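Local atomic coordinates of putative alpha-L-fucosidase (Bacteroides thetaiotaomicron, PDB entry 3EYP), a protein that probably hydrolyses alpha-L-fucosidic bonds and belongs to glycoside hydrolase family 29, with a TIM-barrel domain. Residues Arg20-Phe25 against Trp161-Trp165; Gly42-Thr46 against Thr89-Val93; Leu150-Ser155 against Ile184-Gln189; Leu173-Arg179 against Asn199-Phe203. One frame throughout, in Å; residues are numbered along the deposited sequence.

Interaction 1. Residues Arg20-Phe25 against Trp161-Trp165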
loop_
_atom_site.group_PDB
_atom_site.type_symbol
_atom_site.label_atom_id
_atom_site.label_comp_id
_atom_site.label_asym_id
_atom_site.label_seq_id
_atom_site.Cartn_x
_atom_site.Cartn_y
_atom_site.Cartn_z
ATOM N N ARG A 20 -6.968 -1.412 3.700
ATOM C CA ARG A 20 -7.261 -1.101 2.266
ATOM C C ARG A 20 -6.675 -2.178 1.327
ATOM O O ARG A 20 -7.239 -2.606 0.313
ATOM C CB ARG A 20 -6.688 0.262 1.870
ATOM C CG ARG A 20 -7.188 1.438 2.661
ATOM C CD ARG A 20 -6.560 2.740 2.107
ATOM N NE ARG A 20 -6.733 3.866 3.005
ATOM C CZ ARG A 20 -6.025 4.998 2.938
ATOM N NH1 ARG A 20 -5.093 5.186 2.017
ATOM N NH2 ARG A 20 -6.252 5.939 3.793
ATOM N N GLU A 21 -5.519 -2.625 1.754
ATOM C CA GLU A 21 -4.677 -3.631 1.040
ATOM C C GLU A 21 -4.048 -3.117 -0.207
ATOM O O GLU A 21 -2.832 -3.161 -0.373
ATOM C CB GLU A 21 -5.428 -4.952 0.820
ATOM C CG GLU A 21 -5.652 -5.612 2.166
ATOM C CD GLU A 21 -6.204 -7.022 2.134
ATOM O OE1 GLU A 21 -6.515 -7.558 1.047
ATOM O OE2 GLU A 21 -6.316 -7.569 3.265
ATOM N N MET A 22 -4.877 -2.529 -1.047
ATOM C CA MET A 22 -4.425 -1.921 -2.320
ATOM C C MET A 22 -4.952 -0.484 -2.447
ATOM O O MET A 22 -6.015 -0.114 -1.907
ATOM C CB MET A 22 -4.937 -2.753 -3.511
ATOM C CG MET A 22 -4.177 -4.042 -3.850
ATOM S SD MET A 22 -4.725 -5.066 -5.233
ATOM C CE MET A 22 -4.008 -4.222 -6.603
ATOM N N ILE A 23 -4.191 0.333 -3.139
ATOM C CA ILE A 23 -4.530 1.758 -3.443
ATOM C C ILE A 23 -4.179 2.051 -4.904
ATOM O O ILE A 23 -3.146 1.572 -5.389
ATOM C CB ILE A 23 -3.778 2.753 -2.528
ATOM C CG1 ILE A 23 -3.948 2.398 -1.075
ATOM C CG2 ILE A 23 -4.234 4.160 -2.782
ATOM C CD1 ILE A 23 -3.071 3.248 -0.078
ATOM N N ALA A 24 -5.033 2.747 -5.663
ATOM C CA ALA A 24 -4.582 3.175 -7.004
ATOM C C ALA A 24 -3.844 4.514 -7.022
ATOM O O ALA A 24 -4.146 5.401 -6.287
ATOM C CB ALA A 24 -5.731 3.189 -8.010
ATOM N N PHE A 25 -2.824 4.599 -7.892
ATOM C CA PHE A 25 -2.146 5.858 -8.185
ATOM C C PHE A 25 -2.620 6.222 -9.593
ATOM O O PHE A 25 -2.869 5.357 -10.390
ATOM C CB PHE A 25 -0.628 5.647 -8.299
ATOM C CG PHE A 25 0.216 6.541 -7.435
ATOM C CD1 PHE A 25 -0.233 7.777 -6.981
ATOM C CD2 PHE A 25 1.527 6.136 -7.105
ATOM C CE1 PHE A 25 0.554 8.554 -6.252
ATOM C CE2 PHE A 25 2.332 6.935 -6.357
ATOM C CZ PHE A 25 1.864 8.127 -5.906
ATOM N N TRP A 161 -8.310 10.960 2.278
ATOM C CA TRP A 161 -7.832 9.820 3.085
ATOM C C TRP A 161 -6.328 9.528 2.989
ATOM O O TRP A 161 -5.778 8.752 3.774
ATOM C CB TRP A 161 -8.598 8.550 2.723
ATOM C CG TRP A 161 -10.047 8.566 2.972
ATOM C CD1 TRP A 161 -11.022 9.008 2.118
ATOM C CD2 TRP A 161 -10.705 7.993 4.092
ATOM N NE1 TRP A 161 -12.257 8.776 2.673
ATOM C CE2 TRP A 161 -12.085 8.153 3.890
ATOM C CE3 TRP A 161 -10.256 7.359 5.263
ATOM C CZ2 TRP A 161 -13.021 7.714 4.818
ATOM C CZ3 TRP A 161 -11.196 6.931 6.189
ATOM C CH2 TRP A 161 -12.557 7.113 5.963
ATOM N N GLU A 162 -5.685 10.159 2.031
ATOM C CA GLU A 162 -4.203 10.144 1.941
ATOM C C GLU A 162 -3.665 11.378 1.285
ATOM O O GLU A 162 -4.211 11.857 0.292
ATOM C CB GLU A 162 -3.694 8.927 1.180
ATOM C CG GLU A 162 -2.198 8.688 1.317
ATOM C CD GLU A 162 -1.801 7.213 1.355
ATOM O OE1 GLU A 162 -2.681 6.372 1.687
ATOM O OE2 GLU A 162 -0.611 6.916 0.995
ATOM N N THR A 163 -2.589 11.896 1.880
ATOM C CA THR A 163 -1.773 12.975 1.258
ATOM C C THR A 163 -0.393 12.410 1.078
ATOM O O THR A 163 0.165 11.820 1.992
ATOM C CB THR A 163 -1.733 14.249 2.142
ATOM O OG1 THR A 163 -3.020 14.859 2.166
ATOM C CG2 THR A 163 -0.773 15.279 1.634
ATOM N N TRP A 164 0.132 12.551 -0.129
ATOM C CA TRP A 164 1.410 11.925 -0.520
ATOM C C TRP A 164 2.458 12.984 -0.755
ATOM O O TRP A 164 2.285 13.874 -1.616
ATOM C CB TRP A 164 1.236 11.136 -1.781
ATOM C CG TRP A 164 1.799 9.774 -1.829
ATOM C CD1 TRP A 164 1.256 8.647 -1.312
ATOM C CD2 TRP A 164 2.993 9.375 -2.493
ATOM N NE1 TRP A 164 2.064 7.569 -1.565
ATOM C CE2 TRP A 164 3.121 7.982 -2.321
ATOM C CE3 TRP A 164 3.977 10.062 -3.210
ATOM C CZ2 TRP A 164 4.189 7.250 -2.861
ATOM C CZ3 TRP A 164 5.037 9.332 -3.732
ATOM C CH2 TRP A 164 5.108 7.938 -3.564
ATOM N N TRP A 165 3.577 12.831 -0.041
ATOM C CA TRP A 165 4.722 13.751 -0.189
ATOM C C TRP A 165 5.908 13.002 -0.761
ATOM O O TRP A 165 6.609 12.290 -0.039
ATOM C CB TRP A 165 5.117 14.414 1.125
ATOM C CG TRP A 165 4.129 15.436 1.637
ATOM C CD1 TRP A 165 3.285 16.172 0.888
ATOM C CD2 TRP A 165 3.902 15.827 3.000
ATOM N NE1 TRP A 165 2.547 16.995 1.667
ATOM C CE2 TRP A 165 2.872 16.790 2.985
ATOM C CE3 TRP A 165 4.462 15.457 4.226
ATOM C CZ2 TRP A 165 2.410 17.423 4.145
ATOM C CZ3 TRP A 165 3.982 16.050 5.387
ATOM C CH2 TRP A 165 2.990 17.060 5.341
#
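Phe25 sets its edge on one face of the Trp164 indole, a T-shaped pair with planes 63° apart. Phe25 CZ stands over the centre of that face, 3.8 Å from Trp164 CE2. Glu162 OE2 lies at the edge of the indole, in its plane. Phe195 also stacks on the indole, and Trp164 NE1 bonds to Glu253 OE2. Both rings lie inside the TIM-barrel domain, on parallel strands 22-26 and 162-164. These strands are not neighbours: Ile23 and Glu162 have their CA atoms 10.0 Å apart. The side chains therefore meet across the barrel interior. At the other end, the guanidinium of Arg20 takes two partners near its plane. Arg20 NH1 forms a salt bridge with Glu162 OE1 at 2.7 Å, slightly tilted from the plane. Arg20 NH2 donates to the backbone O of Trp161 at 2.9 Å, from above the carbonyl plane. The Arg20 chain is extended from CG to NE, which carries the charged group across to segment 161-165. Its NE pairs with Glu16. All three guanidinium nitrogens are thus engaged, which should hold the group against rotation. Glu162 OE1 also touches the delta methyl of Ile23, CD1, at 3.6 Å.

Interaction 2. Residues Gly42-Thr46 against Thr89-Val93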
loop_
_atom_site.group_PDB
_atom_site.type_symbol
_atom_site.label_atom_id
_atom_site.label_comp_id
_atom_site.label_asym_id
_atom_site.label_seq_id
_atom_site.Cartn_x
_atom_site.Cartn_y
_atom_site.Cartn_z
ATOM N N GLY A 42 8.601 22.139 -16.050
ATOM C CA GLY A 42 7.885 23.345 -15.647
ATOM C C GLY A 42 7.775 24.383 -16.777
ATOM O O GLY A 42 7.240 25.502 -16.588
ATOM N N LYS A 43 8.320 24.030 -17.933
ATOM C CA LYS A 43 8.341 24.935 -19.079
ATOM C C LYS A 43 7.332 24.647 -20.151
ATOM O O LYS A 43 7.176 25.390 -21.128
ATOM C CB LYS A 43 9.743 24.975 -19.715
ATOM C CG LYS A 43 10.812 25.654 -18.823
ATOM C CD LYS A 43 12.214 25.435 -19.374
ATOM C CE LYS A 43 13.264 26.073 -18.512
ATOM N NZ LYS A 43 14.626 26.020 -19.162
ATOM N N ALA A 44 6.636 23.546 -20.027
ATOM C CA ALA A 44 5.620 23.241 -20.998
ATOM C C ALA A 44 4.519 24.293 -20.915
ATOM O O ALA A 44 4.115 24.710 -19.821
ATOM C CB ALA A 44 5.017 21.839 -20.793
ATOM N N SER A 45 4.004 24.636 -22.092
ATOM C CA SER A 45 2.833 25.536 -22.203
ATOM C C SER A 45 1.577 24.879 -21.650
ATOM O O SER A 45 1.179 23.776 -22.050
ATOM C CB SER A 45 2.598 26.009 -23.668
ATOM O OG SER A 45 1.434 26.856 -23.781
ATOM N N THR A 46 0.916 25.593 -20.768
ATOM C CA THR A 46 -0.351 25.065 -20.245
ATOM C C THR A 46 -1.357 24.725 -21.305
ATOM O O THR A 46 -2.212 23.829 -21.085
ATOM C CB THR A 46 -1.057 26.040 -19.281
ATOM O OG1 THR A 46 -1.307 27.274 -19.958
ATOM C CG2 THR A 46 -0.197 26.286 -18.037
ATOM N N THR A 89 -1.878 30.307 -8.515
ATOM C CA THR A 89 -1.036 30.161 -9.735
ATOM C C THR A 89 -1.872 30.237 -10.991
ATOM O O THR A 89 -3.107 30.048 -10.970
ATOM C CB THR A 89 -0.269 28.763 -9.763
ATOM O OG1 THR A 89 0.698 28.714 -10.829
ATOM C CG2 THR A 89 -1.244 27.577 -9.868
ATOM N N ASP A 90 -1.175 30.488 -12.087
ATOM C CA ASP A 90 -1.738 30.354 -13.431
ATOM C C ASP A 90 -1.276 29.084 -14.159
ATOM O O ASP A 90 -1.770 28.778 -15.252
ATOM C CB ASP A 90 -1.415 31.578 -14.278
ATOM C CG ASP A 90 -2.337 32.756 -13.975
ATOM O OD1 ASP A 90 -3.560 32.609 -14.196
ATOM O OD2 ASP A 90 -1.834 33.783 -13.488
ATOM N N TYR A 91 -0.290 28.408 -13.577
ATOM C CA TYR A 91 0.285 27.179 -14.183
ATOM C C TYR A 91 -0.634 25.993 -13.837
ATOM O O TYR A 91 -0.339 25.115 -13.028
ATOM C CB TYR A 91 1.759 26.979 -13.743
ATOM C CG TYR A 91 2.527 26.135 -14.725
ATOM C CD1 TYR A 91 2.598 26.488 -16.068
ATOM C CD2 TYR A 91 3.156 24.955 -14.323
ATOM C CE1 TYR A 91 3.274 25.701 -16.951
ATOM C CE2 TYR A 91 3.827 24.159 -15.204
ATOM C CZ TYR A 91 3.877 24.513 -16.516
ATOM O OH TYR A 91 4.554 23.699 -17.400
ATOM N N SER A 92 -1.798 26.029 -14.466
ATOM C CA SER A 92 -2.897 25.104 -14.204
ATOM C C SER A 92 -3.865 24.939 -15.338
ATOM O O SER A 92 -3.783 25.587 -16.382
ATOM C CB SER A 92 -3.714 25.559 -12.972
ATOM O OG SER A 92 -4.609 26.565 -13.333
ATOM N N VAL A 93 -4.872 24.126 -15.017
ATOM C CA VAL A 93 -5.998 23.879 -15.900
ATOM C C VAL A 93 -6.727 25.166 -16.308
ATOM O O VAL A 93 -7.287 25.256 -17.372
ATOM C CB VAL A 93 -7.031 22.840 -15.365
ATOM C CG1 VAL A 93 -6.439 21.451 -15.571
ATOM C CG2 VAL A 93 -7.460 23.100 -13.851
HETATM O O HOH W 1 6.243 21.357 -17.786
#
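Two loops that follow strands of the barrel domain meet here, and the side chain of Tyr91 bridges them. Loop 42-46 comes after strand 22-26, and loop 89-93 after strand 70-76. Tyr91 CG is anti to the backbone N (chi1 -156°), and the ring reaches from there into the bend of residues 42-44. Tyr91 OH donates to Ala44 O at 2.7 Å. The bond lies in the carbonyl plane, on a lone pair, and Ala44 O sits at the edge of the ring. Water 1 donates to Tyr91 OH from 2.9 Å. The water also accepts from Ala44 N at 3.2 Å, and weakly from Gly42 N. One phenol thus holds the bend both directly and through water. Thr46 packs with its methyl: Thr46 CG2 lies 3.4 Å from Tyr91 CD1, obliquely to the ring. Its OG1 is bonded to Asn95 O. His130 stacks on the Tyr91 ring and also bonds to Gly42 O. The backbone at Tyr91 is itself bent. Thr89 OG1 accepts from Tyr91 N at 2.9 Å, with an N-H...O angle of 160°. This bond makes an ST turn, and Tyr91 is the centre of an inverse gamma turn.

Interaction 3. Residues Leu150-Ser155 against Ile184-Gln189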
loop_
_atom_site.group_PDB
_atom_site.type_symbol
_atom_site.label_atom_id
_atom_site.label_comp_id
_atom_site.label_asym_id
_atom_site.label_seq_id
_atom_site.Cartn_x
_atom_site.Cartn_y
_atom_site.Cartn_z
ATOM N N LEU A 150 -2.574 23.565 -0.377
ATOM C CA LEU A 150 -2.931 22.509 0.555
ATOM C C LEU A 150 -4.274 22.846 1.183
ATOM O O LEU A 150 -5.196 22.044 1.193
ATOM C CB LEU A 150 -1.767 22.265 1.564
ATOM C CG LEU A 150 -1.701 20.944 2.299
ATOM C CD1 LEU A 150 -1.887 19.733 1.397
ATOM C CD2 LEU A 150 -0.465 20.896 3.307
ATOM N N GLY A 151 -4.432 24.086 1.569
ATOM C CA GLY A 151 -5.689 24.561 2.106
ATOM C C GLY A 151 -6.882 24.445 1.195
ATOM O O GLY A 151 -8.001 24.104 1.620
ATOM N N GLU A 152 -6.661 24.730 -0.079
ATOM C CA GLU A 152 -7.691 24.530 -1.056
ATOM C C GLU A 152 -8.056 23.042 -1.123
ATOM O O GLU A 152 -9.223 22.658 -1.075
ATOM C CB GLU A 152 -7.269 25.055 -2.468
ATOM C CG GLU A 152 -6.994 26.558 -2.527
ATOM C CD GLU A 152 -6.642 27.001 -3.889
ATOM O OE1 GLU A 152 -5.801 26.297 -4.471
ATOM O OE2 GLU A 152 -7.117 28.066 -4.378
ATOM N N LEU A 153 -7.049 22.196 -1.243
ATOM C CA LEU A 153 -7.295 20.765 -1.544
ATOM C C LEU A 153 -7.841 20.004 -0.346
ATOM O O LEU A 153 -8.570 18.972 -0.471
ATOM C CB LEU A 153 -5.990 20.084 -2.066
ATOM C CG LEU A 153 -5.590 20.557 -3.472
ATOM C CD1 LEU A 153 -4.246 20.022 -3.957
ATOM C CD2 LEU A 153 -6.675 20.261 -4.455
ATOM N N MET A 154 -7.506 20.523 0.823
ATOM C CA MET A 154 -7.911 19.878 2.117
ATOM C C MET A 154 -9.234 20.419 2.666
ATOM O O MET A 154 -9.796 19.887 3.649
ATOM C CB MET A 154 -6.826 20.045 3.200
ATOM C CG MET A 154 -5.517 19.203 3.022
ATOM S SD MET A 154 -5.612 17.415 2.702
ATOM C CE MET A 154 -5.222 17.475 0.944
ATOM N N SER A 155 -9.716 21.470 2.004
ATOM C CA SER A 155 -10.930 22.176 2.408
ATOM C C SER A 155 -12.111 21.993 1.474
ATOM O O SER A 155 -13.255 21.939 1.912
ATOM C CB SER A 155 -10.675 23.680 2.568
ATOM O OG SER A 155 -9.699 23.999 3.552
ATOM N N ILE A 184 -1.970 21.715 8.719
ATOM C CA ILE A 184 -3.128 21.920 7.839
ATOM C C ILE A 184 -3.838 20.637 7.582
ATOM O O ILE A 184 -5.045 20.538 7.745
ATOM C CB ILE A 184 -2.759 22.621 6.507
ATOM C CG1 ILE A 184 -2.324 24.050 6.824
ATOM C CG2 ILE A 184 -3.915 22.518 5.509
ATOM C CD1 ILE A 184 -1.264 24.618 5.923
ATOM N N VAL A 185 -3.083 19.660 7.135
ATOM C CA VAL A 185 -3.665 18.324 6.861
ATOM C C VAL A 185 -4.440 17.766 8.063
ATOM O O VAL A 185 -5.632 17.344 7.993
ATOM C CB VAL A 185 -2.596 17.309 6.291
ATOM C CG1 VAL A 185 -3.199 15.914 6.100
ATOM C CG2 VAL A 185 -1.990 17.803 4.895
ATOM N N ARG A 186 -3.771 17.826 9.198
ATOM C CA ARG A 186 -4.237 17.143 10.414
ATOM C C ARG A 186 -5.519 17.844 10.913
ATOM O O ARG A 186 -6.488 17.221 11.337
ATOM C CB ARG A 186 -3.128 17.155 11.453
ATOM C CG ARG A 186 -3.137 16.047 12.457
ATOM C CD ARG A 186 -2.545 14.725 11.928
ATOM N NE ARG A 186 -3.524 14.202 11.021
ATOM C CZ ARG A 186 -3.285 13.365 10.025
ATOM N NH1 ARG A 186 -2.073 12.833 9.825
ATOM N NH2 ARG A 186 -4.294 13.038 9.272
ATOM N N GLU A 187 -5.518 19.163 10.837
ATOM C CA GLU A 187 -6.681 19.942 11.273
ATOM C C GLU A 187 -7.894 19.755 10.375
ATOM O O GLU A 187 -9.015 19.501 10.818
ATOM C CB GLU A 187 -6.328 21.422 11.418
ATOM C CG GLU A 187 -7.585 22.288 11.511
ATOM C CD GLU A 187 -7.278 23.740 11.721
ATOM O OE1 GLU A 187 -7.465 24.530 10.763
ATOM O OE2 GLU A 187 -6.857 24.098 12.852
ATOM N N LYS A 188 -7.664 19.808 9.083
ATOM C CA LYS A 188 -8.778 19.815 8.161
ATOM C C LYS A 188 -9.275 18.431 7.833
ATOM O O LYS A 188 -10.415 18.250 7.486
ATOM C CB LYS A 188 -8.386 20.531 6.866
ATOM C CG LYS A 188 -8.122 22.000 7.126
ATOM C CD LYS A 188 -7.970 22.789 5.846
ATOM C CE LYS A 188 -7.912 24.293 6.127
ATOM N NZ LYS A 188 -9.311 24.865 6.197
ATOM N N GLN A 189 -8.358 17.473 7.897
ATOM C CA GLN A 189 -8.593 16.076 7.474
ATOM C C GLN A 189 -8.054 15.065 8.504
ATOM O O GLN A 189 -7.023 14.396 8.282
ATOM C CB GLN A 189 -7.911 15.849 6.123
ATOM C CG GLN A 189 -8.492 16.711 4.961
ATOM C CD GLN A 189 -9.907 16.320 4.578
ATOM O OE1 GLN A 189 -10.383 15.231 4.944
ATOM N NE2 GLN A 189 -10.578 17.169 3.755
HETATM O O HOH W 2 -12.075 19.943 5.690
#
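Met154 lies against Lys188 and Gln189 and can be followed outward along its chain. Met154 CB rests 4.0 Å from Lys188 CD. Met154 CG comes next, 4.2 Å from the Val185 methyl CG2, with Ile184 CG2 a little farther off. The chain is bent at chi2 and chi3, and Met154 SD meets Gln189 CG at 3.7 Å. The tip, CE, packs on Thr163 of strand 162-164. Leu150, one turn back, sets CD2 against Val185 CG2 at 3.8 Å, the two side chains crossing at about a right angle. Two helices of the barrel's outer layer, 139-155 and 175-188, thus pack side by side. Their segment axes approach to 9.7 Å and cross at -24°. Strand 162-164 links them in the chain, so they belong to a beta-alpha-beta-alpha succession. Polar groups close the C-terminal ends. Gln189 NE2 donates to Met154 O at 2.8 Å, from above the carbonyl plane, and also bonds Gly158 O, while Gln189 OE1 accepts from Ile160 N. Water 2 also donates to Met154 O and to Lys188 O. A leucine in place of Gln189 would probably leave Met154 O with water 2 but no amide donor, and Gly158 O and Ile160 N without their mates. Farther out, Lys188 NZ donates to Ser155 OG at 2.8 Å. The chemistry implies an apolar seam between the helices, fastened by hydrogen bonds where they end.

Interaction 4. Residues Leu173-Arg179 against Asn199-Phe203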
loop_
_atom_site.group_PDB
_atom_site.type_symbol
_atom_site.label_atom_id
_atom_site.label_comp_id
_atom_site.label_asym_id
_atom_site.label_seq_id
_atom_site.Cartn_x
_atom_site.Cartn_y
_atom_site.Cartn_z
ATOM N N LEU A 173 13.777 21.212 1.428
ATOM C CA LEU A 173 12.614 21.413 2.285
ATOM C C LEU A 173 12.911 20.894 3.706
ATOM O O LEU A 173 13.303 19.751 3.911
ATOM C CB LEU A 173 11.391 20.723 1.693
ATOM C CG LEU A 173 11.087 21.154 0.264
ATOM C CD1 LEU A 173 9.873 20.360 -0.244
ATOM C CD2 LEU A 173 10.778 22.637 0.281
ATOM N N THR A 174 12.766 21.786 4.664
ATOM C CA THR A 174 13.144 21.511 6.048
ATOM C C THR A 174 12.006 21.021 6.868
ATOM O O THR A 174 10.849 21.203 6.533
ATOM C CB THR A 174 13.643 22.780 6.758
ATOM O OG1 THR A 174 12.600 23.745 6.795
ATOM C CG2 THR A 174 14.826 23.361 6.061
ATOM N N THR A 175 12.340 20.493 8.043
ATOM C CA THR A 175 11.298 19.889 8.880
ATOM C C THR A 175 10.220 20.899 9.253
ATOM O O THR A 175 9.028 20.593 9.191
ATOM C CB THR A 175 11.893 19.129 10.123
ATOM O OG1 THR A 175 12.702 18.118 9.604
ATOM C CG2 THR A 175 10.857 18.385 10.928
ATOM N N PRO A 176 10.620 22.125 9.629
ATOM C CA PRO A 176 9.607 23.110 10.029
ATOM C C PRO A 176 8.638 23.531 8.908
ATOM O O PRO A 176 7.512 23.895 9.181
ATOM C CB PRO A 176 10.452 24.309 10.493
ATOM C CG PRO A 176 11.755 23.666 11.011
ATOM C CD PRO A 176 11.985 22.566 9.970
ATOM N N VAL A 177 9.103 23.466 7.685
ATOM C CA VAL A 177 8.237 23.645 6.489
ATOM C C VAL A 177 7.128 22.571 6.422
ATOM O O VAL A 177 5.939 22.868 6.341
ATOM C CB VAL A 177 9.058 23.573 5.186
ATOM C CG1 VAL A 177 8.146 23.436 3.918
ATOM C CG2 VAL A 177 9.979 24.783 5.053
ATOM N N TYR A 178 7.543 21.323 6.499
ATOM C CA TYR A 178 6.590 20.211 6.511
ATOM C C TYR A 178 5.647 20.311 7.728
ATOM O O TYR A 178 4.467 19.894 7.662
ATOM C CB TYR A 178 7.302 18.841 6.491
ATOM C CG TYR A 178 7.934 18.448 5.204
ATOM C CD1 TYR A 178 7.191 17.854 4.187
ATOM C CD2 TYR A 178 9.328 18.572 5.026
ATOM C CE1 TYR A 178 7.813 17.412 2.990
ATOM C CE2 TYR A 178 9.913 18.221 3.849
ATOM C CZ TYR A 178 9.169 17.626 2.829
ATOM O OH TYR A 178 9.808 17.220 1.679
ATOM N N ARG A 179 6.134 20.889 8.836
ATOM C CA ARG A 179 5.261 21.056 10.029
ATOM C C ARG A 179 4.050 21.914 9.707
ATOM O O ARG A 179 2.902 21.582 10.031
ATOM C CB ARG A 179 5.984 21.694 11.210
ATOM C CG ARG A 179 5.192 21.629 12.538
ATOM C CD ARG A 179 6.011 22.194 13.708
ATOM N NE ARG A 179 6.334 23.619 13.586
ATOM C CZ ARG A 179 7.546 24.179 13.463
ATOM N NH1 ARG A 179 7.654 25.544 13.400
ATOM N NH2 ARG A 179 8.636 23.451 13.466
ATOM N N ASN A 199 12.594 14.939 5.154
ATOM C CA ASN A 199 12.475 15.804 6.338
ATOM C C ASN A 199 11.101 15.897 6.961
ATOM O O ASN A 199 10.935 16.522 7.983
ATOM C CB ASN A 199 13.094 17.185 6.104
ATOM C CG ASN A 199 14.585 17.085 5.820
ATOM O OD1 ASN A 199 15.297 16.290 6.464
ATOM N ND2 ASN A 199 15.065 17.859 4.830
ATOM N N SER A 200 10.150 15.194 6.363
ATOM C CA SER A 200 8.765 15.091 6.919
ATOM C C SER A 200 8.608 13.966 7.907
ATOM O O SER A 200 7.497 13.692 8.371
ATOM C CB SER A 200 7.731 14.866 5.823
ATOM O OG SER A 200 7.883 13.589 5.184
ATOM N N TYR A 201 9.729 13.294 8.171
ATOM C CA TYR A 201 9.743 12.038 8.967
ATOM C C TYR A 201 8.948 12.047 10.278
ATOM O O TYR A 201 8.333 11.051 10.604
ATOM C CB TYR A 201 11.178 11.492 9.195
ATOM C CG TYR A 201 11.986 12.386 10.084
ATOM C CD1 TYR A 201 12.008 12.183 11.460
ATOM C CD2 TYR A 201 12.637 13.490 9.583
ATOM C CE1 TYR A 201 12.710 13.001 12.275
ATOM C CE2 TYR A 201 13.364 14.332 10.414
ATOM C CZ TYR A 201 13.398 14.075 11.756
ATOM O OH TYR A 201 14.108 14.922 12.597
ATOM N N PRO A 202 8.857 13.183 10.975
ATOM C CA PRO A 202 8.089 13.129 12.211
ATOM C C PRO A 202 6.599 13.159 12.028
ATOM O O PRO A 202 5.856 12.995 12.988
ATOM C CB PRO A 202 8.487 14.411 12.949
ATOM C CG PRO A 202 9.322 15.176 12.080
ATOM C CD PRO A 202 9.657 14.409 10.851
ATOM N N PHE A 203 6.179 13.400 10.786
ATOM C CA PHE A 203 4.785 13.570 10.481
ATOM C C PHE A 203 4.194 12.407 9.684
ATOM O O PHE A 203 2.991 12.316 9.443
ATOM C CB PHE A 203 4.597 14.890 9.748
ATOM C CG PHE A 203 5.306 16.026 10.403
ATOM C CD1 PHE A 203 4.947 16.412 11.694
ATOM C CD2 PHE A 203 6.308 16.718 9.753
ATOM C CE1 PHE A 203 5.572 17.500 12.296
ATOM C CE2 PHE A 203 6.967 17.784 10.378
ATOM C CZ PHE A 203 6.603 18.161 11.642
HETATM O O HOH W 3 12.684 16.734 2.622
#
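Tyr178 CG is anti to its carbonyl carbon (chi1 -73°), and this lays the phenol ring against Ser200. Phe203 CG takes the same kind of position (chi1 -47°) and sends its ring to the flank of the helix. Ser200 CB sits over one face of Tyr178 in a CH-pi contact, 3.7 Å from the ring centroid. The Tyr178 ring also meets Trp165, and Ser200 OG turns to Thr197 O. Phe203 CZ lies 3.6 Å from Arg179 CB. Its CD2 reaches Tyr178 CB, and Thr175 O lies at the edge of the ring. Tyr182 stacks on Phe203. These groups join the start of helix 175-188, whose N-cap position is Thr174, to the loop after strand 193-195 of the barrel domain. Polar bonds fix the same connection at Asn199, in a short 3-10 turn. Asn199 ND2 donates to Leu173 O at 2.7 Å, nearly straight at 165°, with the acceptor in the amide plane. Thr175 OG1 gives its proton to Asn199 O at 2.9 Å, in the carbonyl plane and on a lone pair. The Thr175 methyl CG2 touches Pro202 CG. Water 3 lies 3.1 Å from Tyr178 OH and accepts from Asn199 N at 3.1 Å. A glycine in place of Tyr178 would remove the ring, and would probably open a gap beside Ser200 CB and leave water 3 without its phenol partner.

Overall arrangement
All four contacts lie in the barrel domain. Interaction 1 is the buried one, its centre about 7 Å from the centre of the chain, and combines an ion pair with aromatic packing. Interactions 3 and 4 are partly buried, their centres each about 22 Å from that point. They share helix 175-188: one packs its C-terminal part on a neighbouring helix, largely through aliphatic groups, the other joins its start to a loop through rings and hydrogen bonds. Both touch interaction 1, through Thr163 and Trp165 respectively. Interaction 2 lies farthest out, its centre about 31 Å from the same point. It joins two loops, mainly by one phenol, a water and a threonine methyl, and touches none of the others.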